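Neural-cadherin (Drosophila melanogaster, PDB 3UBF) mediates calcium-dependent, preferentially homophilic adhesion between cells through its string of extracellular cadherin domains, three of which make up this fragment. Local coordinates at residues L111-V116 and P199-S204; R210-Y215 and F299-D304; S218-I223 and T306-D311; I234-K239 and G267-A272; K251-G256 and S287-A292. One frame throughout, in Å; residues are numbered along the deposited sequence.

Contact 1 lies in the middle cadherin repeat of this three-repeat fragment, whereas contacts 2 to 5 build the third. Contacts 1 and 2, with centres 15 Å apart, meet at the junction of the two repeats: Arg210 NH1 reaches Ser204 OG and Arg210 NH2 reaches Ala115 O, each at 2.8 Å. Contact 2 links the two sheets of the third sandwich. Contacts 3 and 5 lie in one of these sheets and contact 4 in the other; the centres of 3, 4 and 5 are 12 to 13 Å from one another. Asp311, at the end of contact 3, binds zinc, while the calcium site involves Glu13, Asp59, Glu61 and Asp138.

Contact 1: L111-V116 and P199-S204. With ZN (zinc ion), chain J.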
# COMPACT_ATOMS: atom_id res chain seq x y z
N LEU A 111 9.79 -3.13 6.80
CA LEU A 111 10.21 -3.93 5.67
C LEU A 111 11.73 -3.91 5.66
O LEU A 111 12.33 -2.89 6.04
CB LEU A 111 9.63 -3.38 4.35
CG LEU A 111 8.11 -3.56 4.20
CD1 LEU A 111 7.64 -2.88 2.93
CD2 LEU A 111 7.68 -5.02 4.21
N PRO A 112 12.36 -5.02 5.23
CA PRO A 112 11.77 -6.28 4.78
C PRO A 112 11.06 -7.05 5.89
O PRO A 112 11.37 -6.88 7.08
CB PRO A 112 12.97 -7.09 4.27
CG PRO A 112 14.05 -6.09 4.06
CD PRO A 112 13.83 -5.04 5.10
N MET A 113 10.11 -7.88 5.48
CA MET A 113 9.32 -8.69 6.38
C MET A 113 10.18 -9.62 7.22
O MET A 113 10.94 -10.44 6.69
CB MET A 113 8.31 -9.49 5.58
CG MET A 113 7.13 -8.67 5.07
SD MET A 113 6.14 -9.62 3.90
CE MET A 113 5.01 -8.32 3.39
N GLN A 114 10.07 -9.48 8.54
CA GLN A 114 10.85 -10.28 9.46
C GLN A 114 9.98 -10.85 10.58
O GLN A 114 9.13 -10.17 11.12
CB GLN A 114 12.02 -9.48 10.03
CG GLN A 114 13.09 -9.24 8.99
CD GLN A 114 14.33 -8.54 9.51
OE1 GLN A 114 15.25 -8.30 8.73
NE2 GLN A 114 14.36 -8.19 10.80
N ALA A 115 10.20 -12.12 10.88
CA ALA A 115 9.55 -12.82 11.96
C ALA A 115 10.56 -13.75 12.61
O ALA A 115 11.68 -13.94 12.10
CB ALA A 115 8.39 -13.63 11.42
N VAL A 116 10.17 -14.31 13.74
CA VAL A 116 10.90 -15.43 14.35
C VAL A 116 9.93 -16.60 14.49
O VAL A 116 8.71 -16.41 14.56
CB VAL A 116 11.46 -15.07 15.72
CG1 VAL A 116 12.65 -14.12 15.57
CG2 VAL A 116 10.37 -14.47 16.62
N PRO A 199 4.16 -6.51 -5.00
CA PRO A 199 5.42 -7.16 -5.33
C PRO A 199 5.53 -8.51 -4.61
O PRO A 199 4.80 -8.76 -3.64
CB PRO A 199 6.46 -6.20 -4.75
CG PRO A 199 5.77 -4.89 -4.68
CD PRO A 199 4.35 -5.21 -4.34
N GLU A 200 6.42 -9.37 -5.10
CA GLU A 200 6.74 -10.61 -4.42
C GLU A 200 7.76 -10.29 -3.37
O GLU A 200 8.95 -10.14 -3.68
CB GLU A 200 7.28 -11.63 -5.42
CG GLU A 200 6.33 -11.83 -6.58
CD GLU A 200 6.85 -12.78 -7.61
OE1 GLU A 200 8.01 -13.23 -7.50
OE2 GLU A 200 6.09 -13.07 -8.57
N GLU A 201 7.30 -10.14 -2.13
CA GLU A 201 8.14 -9.76 -1.01
C GLU A 201 8.79 -10.95 -0.32
O GLU A 201 8.24 -12.05 -0.28
CB GLU A 201 7.35 -8.96 0.03
CG GLU A 201 7.27 -7.46 -0.23
CD GLU A 201 8.61 -6.73 -0.13
OE1 GLU A 201 9.63 -7.33 0.28
OE2 GLU A 201 8.64 -5.55 -0.50
N ARG A 202 9.95 -10.69 0.26
CA ARG A 202 10.69 -11.71 0.98
C ARG A 202 10.40 -11.65 2.47
O ARG A 202 10.64 -10.64 3.12
CB ARG A 202 12.18 -11.51 0.75
CG ARG A 202 13.04 -12.56 1.36
CD ARG A 202 14.45 -12.24 1.02
NE ARG A 202 15.41 -13.22 1.51
CZ ARG A 202 15.96 -13.21 2.72
NH1 ARG A 202 15.61 -12.29 3.61
NH2 ARG A 202 16.86 -14.13 3.03
N LEU A 203 9.91 -12.77 2.98
CA LEU A 203 9.65 -12.95 4.40
C LEU A 203 10.73 -13.86 4.99
O LEU A 203 10.92 -15.02 4.56
CB LEU A 203 8.23 -13.50 4.65
CG LEU A 203 7.88 -14.00 6.06
CD1 LEU A 203 8.13 -12.95 7.13
CD2 LEU A 203 6.45 -14.48 6.13
N SER A 204 11.44 -13.29 5.95
CA SER A 204 12.52 -13.95 6.65
C SER A 204 12.04 -14.36 8.03
O SER A 204 11.67 -13.50 8.84
CB SER A 204 13.71 -12.99 6.78
OG SER A 204 14.49 -13.33 7.91
ZN ZN J . 7.21 -13.48 -10.38
O HOH W 1 9.73 -8.13 2.73
O HOH W 2 6.86 -11.83 -12.21
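Leu111 reaches the second segment with its tip alone, CD1 standing 4.5 Å from Glu201 OE2. Pro112 follows after a cis peptide bond and rests its CB near Arg202 O; a proline suits this place because its ring lowers the cost of the cis form. Met113 does most of the work. Its N-H goes to a water at 2.8 Å, and that water donates to Glu201 OE1 at 2.6 Å and to Arg202 O at 2.7 Å, so one molecule ties three groups. Just before Glu201, Glu200 OE2 and a water bind a zinc ion. The Met113 side chain is extended beyond CG (chi2 170°); its SD and CE pass beside Glu201 CB, the two side chains crossing at about a right angle, and its CB packs 3.8 Å from Leu203 CD1. Phe106, Phe128, Leu130 and Val181 also touch this flexible apolar chain, suited to the buried interior between the two sheets. Direct pairing begins at Met113 O, which accepts Ser204 N at 3.0 Å with a nearly straight N-H (174°). Gln114, with its side chain on the same face as that of Ser204, sends its CA-H toward Ser204 O, 3.4 Å away. Ala115 N then donates to the same Ser204 O at 2.9 Å. Ser204 OG itself turns to Glu176 and Arg210. The two strands are thus the parallel A'-G pair of a cadherin repeat. A water bridge where direct bonds are lacking, with Met113, Ala115 and Leu203 packed on Phe128, implies a parallel edge held by polar backbone links above an apolar face.

Contact 2: R210-Y215 and F299-D304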
# COMPACT_ATOMS: atom_id res chain seq x y z
N ARG A 210 16.18 -13.32 16.85
CA ARG A 210 16.94 -12.55 15.86
C ARG A 210 17.04 -11.13 16.42
O ARG A 210 16.36 -10.80 17.38
CB ARG A 210 16.24 -12.54 14.50
CG ARG A 210 14.97 -11.67 14.48
CD ARG A 210 14.16 -11.80 13.18
NE ARG A 210 14.97 -11.48 12.02
CZ ARG A 210 14.76 -11.97 10.80
NH1 ARG A 210 15.58 -11.61 9.79
NH2 ARG A 210 13.75 -12.80 10.58
N ALA A 211 17.88 -10.30 15.80
CA ALA A 211 18.17 -8.98 16.32
C ALA A 211 17.05 -8.00 16.01
O ALA A 211 16.26 -8.23 15.09
CB ALA A 211 19.49 -8.48 15.75
N PRO A 212 16.98 -6.89 16.77
CA PRO A 212 15.94 -5.89 16.56
C PRO A 212 16.00 -5.37 15.14
O PRO A 212 17.08 -5.36 14.53
CB PRO A 212 16.34 -4.75 17.51
CG PRO A 212 17.26 -5.34 18.47
CD PRO A 212 17.98 -6.42 17.74
N GLN A 213 14.84 -4.97 14.62
CA GLN A 213 14.75 -4.33 13.32
C GLN A 213 14.16 -2.94 13.49
O GLN A 213 13.12 -2.76 14.13
CB GLN A 213 13.90 -5.15 12.37
CG GLN A 213 13.82 -4.60 10.95
CD GLN A 213 12.93 -5.44 10.06
OE1 GLN A 213 12.09 -6.20 10.55
NE2 GLN A 213 13.11 -5.33 8.76
N PHE A 214 14.85 -1.97 12.91
CA PHE A 214 14.39 -0.60 12.93
C PHE A 214 13.20 -0.46 12.01
O PHE A 214 13.09 -1.18 11.02
CB PHE A 214 15.53 0.34 12.53
CG PHE A 214 16.52 0.59 13.63
CD1 PHE A 214 17.75 -0.05 13.63
CD2 PHE A 214 16.22 1.47 14.68
CE1 PHE A 214 18.69 0.18 14.66
CE2 PHE A 214 17.15 1.70 15.72
CZ PHE A 214 18.39 1.06 15.71
N TYR A 215 12.30 0.47 12.34
CA TYR A 215 11.10 0.71 11.54
C TYR A 215 11.38 1.43 10.22
O TYR A 215 10.52 1.49 9.35
CB TYR A 215 10.01 1.40 12.37
CG TYR A 215 9.15 0.38 13.08
CD1 TYR A 215 9.44 -0.01 14.39
CD2 TYR A 215 8.07 -0.23 12.43
CE1 TYR A 215 8.68 -0.96 15.03
CE2 TYR A 215 7.30 -1.18 13.06
CZ TYR A 215 7.61 -1.55 14.37
OH TYR A 215 6.85 -2.51 15.01
N PHE A 299 21.90 -9.10 21.54
CA PHE A 299 21.47 -8.51 20.26
C PHE A 299 21.47 -7.00 20.15
O PHE A 299 20.84 -6.30 20.95
CB PHE A 299 20.11 -9.04 19.81
CG PHE A 299 20.15 -10.41 19.21
CD1 PHE A 299 21.15 -10.76 18.29
CD2 PHE A 299 19.20 -11.36 19.56
CE1 PHE A 299 21.20 -12.03 17.74
CE2 PHE A 299 19.24 -12.63 19.01
CZ PHE A 299 20.25 -12.97 18.10
N SER A 300 22.20 -6.50 19.16
CA SER A 300 22.10 -5.10 18.80
C SER A 300 22.03 -4.92 17.28
O SER A 300 22.54 -5.76 16.52
CB SER A 300 23.23 -4.27 19.41
OG SER A 300 24.48 -4.73 18.96
N THR A 301 21.37 -3.85 16.86
CA THR A 301 21.28 -3.47 15.47
C THR A 301 21.56 -1.98 15.36
O THR A 301 21.15 -1.21 16.23
CB THR A 301 19.89 -3.78 14.88
OG1 THR A 301 19.62 -5.18 15.04
CG2 THR A 301 19.82 -3.42 13.39
N SER A 302 22.25 -1.58 14.29
CA SER A 302 22.49 -0.17 14.02
C SER A 302 21.81 0.34 12.75
O SER A 302 21.48 -0.42 11.85
CB SER A 302 23.99 0.10 13.97
OG SER A 302 24.49 0.16 15.30
N VAL A 303 21.59 1.64 12.72
CA VAL A 303 20.98 2.30 11.57
C VAL A 303 21.61 3.68 11.40
O VAL A 303 22.08 4.27 12.37
CB VAL A 303 19.43 2.38 11.73
CG1 VAL A 303 19.03 3.43 12.78
CG2 VAL A 303 18.75 2.62 10.40
N ASP A 304 21.63 4.19 10.18
CA ASP A 304 22.15 5.54 9.94
C ASP A 304 21.10 6.57 10.24
O ASP A 304 19.93 6.42 9.88
CB ASP A 304 22.57 5.75 8.49
CG ASP A 304 23.65 4.81 8.07
OD1 ASP A 304 24.69 4.73 8.77
OD2 ASP A 304 23.46 4.16 7.02
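Phe214 and Val303 form the tight end of this contact. Val303 CG1 stands over the Phe214 ring, 3.6 Å from the centroid and 4° off its normal, a CH-pi contact with the methyl almost directly above the ring centre. Val303 chi1 of 73° sets that methyl between the backbone N and the carbonyl carbon, a crowded position. At the rim of the same ring, Thr301 O lies near the ring plane, 3.2 Å from Phe214 CE1, where the positive C-H edge would favour a carbonyl oxygen. Ile236, Ala238 and Ala292 add further apolar contacts to Phe214, as befits an aromatic buried between two sheets. Thr301 OG1 donates to Pro212 O at 2.6 Å, the sole hydrogen bond between the segments; it also sits 3.4 Å from Ala211 CB. A beta-branched threonine suits the place, having a hydroxyl for the carbonyl and a methyl, CG2, 4.0 Å from Phe214 CD1. The packing is looser around Phe299, a partly exposed ring that has Ala211 N over its centre, 3.9 Å above the plane, and Arg210 C nearer the rim of the same face. Pro212 CD touches Phe299 CB at 4.0 Å. Ser300 and Ser302 point their CB atoms away from the other segment and are exposed, small polar residues suited to the solvent side; Ser302 OG hydrogen-bonds Thr291 OG1. In sandwich terms, the A strand of one sheet here faces the G strand of the other. The joint depends chiefly on apolar and ring contacts, and the threonine hydroxyl gives Pro212 O a polar partner among apolar neighbours.

Contact 3: S218-I223 and T306-D311. With ZN (zinc ion), chain O; ZN (zinc ion), chain S.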
# COMPACT_ATOMS: atom_id res chain seq x y z
N SER A 218 16.85 3.49 7.05
CA SER A 218 17.69 4.63 7.42
C SER A 218 16.83 5.81 7.83
O SER A 218 15.66 5.90 7.48
CB SER A 218 18.67 5.02 6.31
OG SER A 218 18.01 5.56 5.17
N TYR A 219 17.42 6.72 8.59
CA TYR A 219 16.69 7.88 9.08
C TYR A 219 17.38 9.15 8.65
O TYR A 219 18.60 9.24 8.62
CB TYR A 219 16.58 7.83 10.60
CG TYR A 219 15.72 6.71 11.11
CD1 TYR A 219 16.24 5.43 11.29
CD2 TYR A 219 14.38 6.92 11.42
CE1 TYR A 219 15.46 4.40 11.77
CE2 TYR A 219 13.59 5.90 11.90
CZ TYR A 219 14.14 4.64 12.07
OH TYR A 219 13.37 3.61 12.53
N GLU A 220 16.55 10.15 8.38
CA GLU A 220 16.96 11.40 7.80
C GLU A 220 16.13 12.47 8.50
O GLU A 220 14.90 12.36 8.56
CB GLU A 220 16.66 11.36 6.29
CG GLU A 220 17.84 11.72 5.39
CD GLU A 220 18.01 10.77 4.17
OE1 GLU A 220 17.14 10.80 3.26
OE2 GLU A 220 19.02 10.01 4.13
N ALA A 221 16.78 13.48 9.06
CA ALA A 221 16.05 14.65 9.58
C ALA A 221 16.64 15.92 9.01
O ALA A 221 17.83 15.98 8.73
CB ALA A 221 16.05 14.69 11.10
N GLU A 222 15.79 16.92 8.83
CA GLU A 222 16.20 18.22 8.34
C GLU A 222 15.70 19.27 9.31
O GLU A 222 14.50 19.44 9.48
CB GLU A 222 15.65 18.48 6.94
CG GLU A 222 15.81 19.93 6.48
CD GLU A 222 15.60 20.13 4.99
OE1 GLU A 222 16.39 19.55 4.19
OE2 GLU A 222 14.67 20.88 4.62
N ILE A 223 16.62 19.98 9.95
CA ILE A 223 16.24 20.93 10.98
C ILE A 223 16.82 22.32 10.76
O ILE A 223 17.96 22.46 10.31
CB ILE A 223 16.57 20.40 12.39
CG1 ILE A 223 18.06 20.07 12.53
CG2 ILE A 223 15.66 19.18 12.70
CD1 ILE A 223 18.54 19.95 13.95
N THR A 306 20.90 10.67 9.55
CA THR A 306 21.51 11.80 8.90
C THR A 306 20.71 13.04 9.29
O THR A 306 19.48 13.07 9.12
CB THR A 306 21.54 11.60 7.38
OG1 THR A 306 22.24 10.38 7.09
CG2 THR A 306 22.25 12.74 6.68
N ILE A 307 21.39 14.04 9.85
CA ILE A 307 20.72 15.29 10.20
C ILE A 307 21.32 16.44 9.41
O ILE A 307 22.49 16.78 9.56
CB ILE A 307 20.77 15.59 11.71
CG1 ILE A 307 20.17 14.41 12.50
CG2 ILE A 307 20.05 16.91 12.02
CD1 ILE A 307 20.16 14.60 14.01
N ARG A 308 20.49 17.04 8.57
CA ARG A 308 20.86 18.22 7.83
C ARG A 308 20.35 19.48 8.53
O ARG A 308 19.22 19.51 9.03
CB ARG A 308 20.31 18.14 6.42
CG ARG A 308 20.96 17.06 5.58
CD ARG A 308 20.10 16.67 4.38
NE ARG A 308 20.85 15.92 3.37
CZ ARG A 308 20.91 14.59 3.28
NH1 ARG A 308 20.23 13.82 4.14
NH2 ARG A 308 21.63 14.04 2.32
N VAL A 309 21.19 20.50 8.55
CA VAL A 309 20.85 21.78 9.13
C VAL A 309 20.70 22.79 8.00
O VAL A 309 21.59 22.92 7.15
CB VAL A 309 21.93 22.24 10.13
CG1 VAL A 309 21.59 23.61 10.73
CG2 VAL A 309 22.08 21.20 11.23
N THR A 310 19.56 23.47 7.98
CA THR A 310 19.34 24.54 7.02
C THR A 310 19.53 25.87 7.71
O THR A 310 19.36 25.98 8.92
CB THR A 310 17.92 24.49 6.38
OG1 THR A 310 16.92 24.76 7.38
CG2 THR A 310 17.67 23.14 5.75
N ASP A 311 19.90 26.88 6.94
CA ASP A 311 19.94 28.23 7.48
C ASP A 311 18.53 28.80 7.59
O ASP A 311 17.60 28.38 6.90
CB ASP A 311 20.79 29.17 6.62
CG ASP A 311 21.38 30.32 7.42
OD1 ASP A 311 21.12 30.42 8.64
OD2 ASP A 311 22.12 31.14 6.83
ZN ZN O . 22.11 31.78 10.50
ZN ZN S . 22.14 33.12 6.97
O HOH W 3 20.57 8.33 6.82
O HOH W 4 20.93 34.36 8.30
O HOH W 5 23.01 32.05 12.64
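The parallel A'-G ladder of the third cadherin repeat pairs Glu220 to Ile223 with Thr306 to Val309. Five N-H...O bonds hold it, among them Ala221 N to Thr306 O at 2.7 Å and Ile223 N to Arg308 O at 2.8 Å. On the apolar face, Ile223 CG1 meets Ile307 CG2 at 3.8 Å, branched side chains that fit an extended strand. On the other, polar face Glu220 CG lies at the edge of the Arg308 guanidinium, 3.4 Å from NH1, but the Glu220 OE2 to Arg308 NH1 salt bridge is long at 4.0 Å, the carboxylate and guanidinium planes 83° apart. Thr310 chi1 of 67° goes with CG2 anti to the carbonyl carbon, where it packs 3.7 Å from Glu222 CD. An alanine in place of Thr310 would probably open a gap beside Glu222 and leave its carboxylate end freer to turn. Asp311 binds two zinc ions, OD1 one at 2.5 Å and OD2 the other at 2.0 Å; Glu225 and Glu278 share the first. Strand 219-224 edges its sheet, strand 285-294 flanks the far side of strand 300-310, and Phe260 of the opposing sheet touches both isoleucines, Ile233 touching Ile223.

Contact 4: I234-K239 and G267-A272; sequences ISIKAK and GIVKLA
Ile234 O accepts the N-H of Val269 at 2.8 Å, with the donor nearly along the C=O axis (177°), in the antiparallel B-E pairing of the third cadherin repeat. The companion bond runs from Ile236 N to Gly267 O, also 2.8 Å, but reaches its acceptor from a position tilted 35° from the carbonyl plane. Beyond this point strand 232-239 is broken and the two segments diverge. Gly267 suits the spot on two counts: its phi is positive, and a beta carbon there would run into Ile236 O. Instead, its bare CA approaches that oxygen at 3.4 Å in a CA-H...O contact. The two faces differ in character. On the outer one Ser235 OG rests 3.5 Å from Ile268 CG1, a small polar residue beside a partly exposed isoleucine. On the inner one Ile234 and Val269 lie side by side and point the same way, Ile234 CG2 being 3.7 Å from Val269 CB. Ile234 chi1 of -175° sets CG1 anti to the backbone N, with CG2 between N and the carbonyl carbon, where it meets the valine. Beta-branched residues favour such an extended backbone and present compact methyls to the core, where Leu305 of strand 300-310 meets all three apolar side chains from the opposing sheet. Ile236 crosses Val269 obliquely, and its CD1 tip stops 3.5 Å from Val269 CG2.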
# COMPACT_ATOMS: atom_id res chain seq x y z
N ILE A 234 13.83 13.80 15.91
CA ILE A 234 13.35 12.62 15.22
C ILE A 234 13.14 11.51 16.23
O ILE A 234 13.85 11.44 17.24
CB ILE A 234 14.32 12.20 14.05
CG1 ILE A 234 13.75 11.03 13.24
CG2 ILE A 234 15.73 11.95 14.57
CD1 ILE A 234 14.31 10.92 11.84
N SER A 235 12.14 10.66 15.98
CA SER A 235 11.91 9.48 16.79
C SER A 235 12.39 8.25 16.05
O SER A 235 12.01 8.02 14.90
CB SER A 235 10.43 9.30 17.13
OG SER A 235 10.12 9.92 18.37
N ILE A 236 13.21 7.46 16.72
CA ILE A 236 13.68 6.22 16.14
C ILE A 236 13.10 5.06 16.93
O ILE A 236 13.05 5.08 18.16
CB ILE A 236 15.21 6.21 16.08
CG1 ILE A 236 15.66 7.13 14.95
CG2 ILE A 236 15.72 4.82 15.80
CD1 ILE A 236 16.82 7.96 15.32
N LYS A 237 12.61 4.06 16.21
CA LYS A 237 12.05 2.90 16.87
C LYS A 237 12.52 1.62 16.21
O LYS A 237 12.60 1.53 14.98
CB LYS A 237 10.52 2.97 16.91
CG LYS A 237 9.93 2.21 18.08
CD LYS A 237 8.42 2.31 18.12
CE LYS A 237 7.77 1.01 17.63
NZ LYS A 237 6.38 0.84 18.16
N ALA A 238 12.84 0.64 17.05
CA ALA A 238 13.19 -0.68 16.58
C ALA A 238 12.24 -1.69 17.18
O ALA A 238 11.74 -1.51 18.30
CB ALA A 238 14.62 -1.01 16.91
N LYS A 239 11.95 -2.72 16.42
CA LYS A 239 11.03 -3.74 16.85
C LYS A 239 11.88 -4.83 17.48
O LYS A 239 12.88 -5.25 16.90
CB LYS A 239 10.27 -4.29 15.64
CG LYS A 239 9.38 -5.45 15.96
CD LYS A 239 8.70 -5.96 14.74
CE LYS A 239 7.81 -7.09 15.11
NZ LYS A 239 6.74 -7.27 14.10
N GLY A 267 13.78 6.52 22.37
CA GLY A 267 14.27 6.53 21.00
C GLY A 267 14.18 7.92 20.38
O GLY A 267 14.35 8.08 19.16
N ILE A 268 13.90 8.92 21.22
CA ILE A 268 13.72 10.27 20.74
C ILE A 268 15.06 10.98 20.72
O ILE A 268 15.74 11.08 21.75
CB ILE A 268 12.74 11.08 21.61
CG1 ILE A 268 11.36 10.42 21.64
CG2 ILE A 268 12.64 12.53 21.10
CD1 ILE A 268 10.35 11.14 22.54
N VAL A 269 15.44 11.45 19.53
CA VAL A 269 16.65 12.23 19.35
C VAL A 269 16.36 13.70 19.64
O VAL A 269 15.52 14.31 18.99
CB VAL A 269 17.22 12.05 17.93
CG1 VAL A 269 18.54 12.82 17.75
CG2 VAL A 269 17.43 10.58 17.63
N LYS A 270 17.06 14.26 20.62
CA LYS A 270 16.94 15.69 20.89
C LYS A 270 18.21 16.45 20.49
O LYS A 270 19.27 15.85 20.29
CB LYS A 270 16.60 15.95 22.36
CG LYS A 270 15.19 15.56 22.71
CD LYS A 270 14.91 15.75 24.19
CE LYS A 270 13.65 15.00 24.59
NZ LYS A 270 13.14 15.44 25.92
N LEU A 271 18.07 17.76 20.34
CA LEU A 271 19.21 18.64 20.14
C LEU A 271 19.85 18.97 21.49
O LEU A 271 19.17 19.46 22.39
CB LEU A 271 18.74 19.93 19.46
CG LEU A 271 19.81 20.96 19.07
CD1 LEU A 271 20.93 20.34 18.24
CD2 LEU A 271 19.16 22.11 18.31
N ALA A 272 21.14 18.69 21.62
CA ALA A 272 21.86 18.95 22.88
C ALA A 272 22.57 20.31 22.91
O ALA A 272 22.83 20.84 23.99
CB ALA A 272 22.85 17.84 23.15

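Contact 5: K251-G256 and S287-A292; sequences KAQGQG and SLIVTA
Ile289 CD1 lies over one face of the Gln253 side-chain amide, the flat group of this contact, 3.6 Å from Gln253 CD. Lys251 runs alongside the same isoleucine in the same direction and bends at chi4 (-52°), bringing NZ within 3.7 Å of Ile289 CG2. The ammonium also donates to a water, which donates to Ile289 O at 2.8 Å and lies 2.6 Å from Thr291 OG1; that hydroxyl pairs further with Ser302. A long lysine suits this exposed edge, since its methylenes pack while its charge meets solvent. A serine in place of Ile289 would take CG2 from Lys251 NZ and CD1 from the Gln253 amide, probably leaving both chains freer to turn. The backbones are joined reciprocally between Lys251 and Ile289, with Lys251 N to Ile289 O at 2.9 Å and Ile289 N to Lys251 O at 2.8 Å, while Gln253 N donates to Ser287 O. Inward, Ala252 CB meets Leu288 CD2 at 3.9 Å, and Leu288 continues to Phe260 and Ile307. The arrangement is the antiparallel C-F pairing of a cadherin beta-sandwich, with strand 246-253 as the edge of its sheet.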
# COMPACT_ATOMS: atom_id res chain seq x y z
N LYS A 251 25.89 7.46 18.39
CA LYS A 251 27.25 7.97 18.23
C LYS A 251 27.39 8.77 16.93
O LYS A 251 26.67 8.53 15.97
CB LYS A 251 28.29 6.84 18.33
CG LYS A 251 28.45 6.01 17.07
CD LYS A 251 29.63 5.03 17.20
CE LYS A 251 29.50 3.90 16.18
NZ LYS A 251 28.14 3.26 16.25
N ALA A 252 28.30 9.73 16.94
CA ALA A 252 28.56 10.55 15.77
C ALA A 252 29.64 9.94 14.90
O ALA A 252 30.68 9.51 15.41
CB ALA A 252 28.96 11.94 16.20
N GLN A 253 29.38 9.87 13.60
CA GLN A 253 30.39 9.48 12.63
C GLN A 253 31.10 10.73 12.11
O GLN A 253 30.53 11.51 11.35
CB GLN A 253 29.77 8.67 11.49
CG GLN A 253 29.94 7.15 11.61
CD GLN A 253 30.28 6.65 13.03
OE1 GLN A 253 29.52 6.87 13.99
NE2 GLN A 253 31.43 5.98 13.16
N GLY A 254 32.34 10.92 12.56
CA GLY A 254 33.08 12.13 12.27
C GLY A 254 32.64 13.25 13.19
O GLY A 254 32.63 13.10 14.41
N GLN A 255 32.26 14.38 12.60
CA GLN A 255 31.93 15.59 13.37
C GLN A 255 30.58 15.55 14.08
O GLN A 255 29.71 14.75 13.72
CB GLN A 255 31.99 16.80 12.47
CG GLN A 255 33.39 17.30 12.20
CD GLN A 255 33.38 18.66 11.54
OE1 GLN A 255 34.01 18.85 10.50
NE2 GLN A 255 32.66 19.60 12.13
N GLY A 256 30.43 16.40 15.09
CA GLY A 256 29.16 16.60 15.80
C GLY A 256 28.89 15.80 17.06
O GLY A 256 27.75 15.74 17.53
N SER A 287 26.33 12.91 10.33
CA SER A 287 26.14 11.48 10.17
C SER A 287 26.22 10.81 11.52
O SER A 287 27.23 10.88 12.20
CB SER A 287 27.19 10.88 9.25
OG SER A 287 27.00 11.33 7.93
N LEU A 288 25.13 10.16 11.90
CA LEU A 288 25.05 9.55 13.21
C LEU A 288 24.66 8.10 13.05
O LEU A 288 24.04 7.72 12.05
CB LEU A 288 24.01 10.29 14.07
CG LEU A 288 24.15 11.82 14.15
CD1 LEU A 288 22.83 12.46 14.56
CD2 LEU A 288 25.27 12.24 15.11
N ILE A 289 25.03 7.29 14.02
CA ILE A 289 24.58 5.92 14.04
C ILE A 289 23.82 5.70 15.33
O ILE A 289 24.35 5.92 16.43
CB ILE A 289 25.74 4.91 13.93
CG1 ILE A 289 26.44 5.05 12.58
CG2 ILE A 289 25.21 3.48 14.07
CD1 ILE A 289 27.68 4.17 12.43
N VAL A 290 22.57 5.29 15.17
CA VAL A 290 21.76 4.85 16.30
C VAL A 290 21.86 3.34 16.45
O VAL A 290 21.74 2.58 15.47
CB VAL A 290 20.28 5.30 16.17
CG1 VAL A 290 19.46 4.79 17.38
CG2 VAL A 290 20.19 6.82 16.07
N THR A 291 22.09 2.90 17.68
CA THR A 291 22.10 1.48 17.98
C THR A 291 20.91 1.13 18.87
O THR A 291 20.61 1.84 19.82
CB THR A 291 23.42 1.07 18.64
OG1 THR A 291 24.49 1.46 17.77
CG2 THR A 291 23.49 -0.45 18.87
N ALA A 292 20.21 0.05 18.50
CA ALA A 292 19.18 -0.56 19.34
C ALA A 292 19.74 -1.81 20.02
O ALA A 292 20.17 -2.74 19.36
CB ALA A 292 17.94 -0.92 18.52
O HOH W 6 25.52 3.81 17.91
O HOH W 7 29.12 13.62 11.39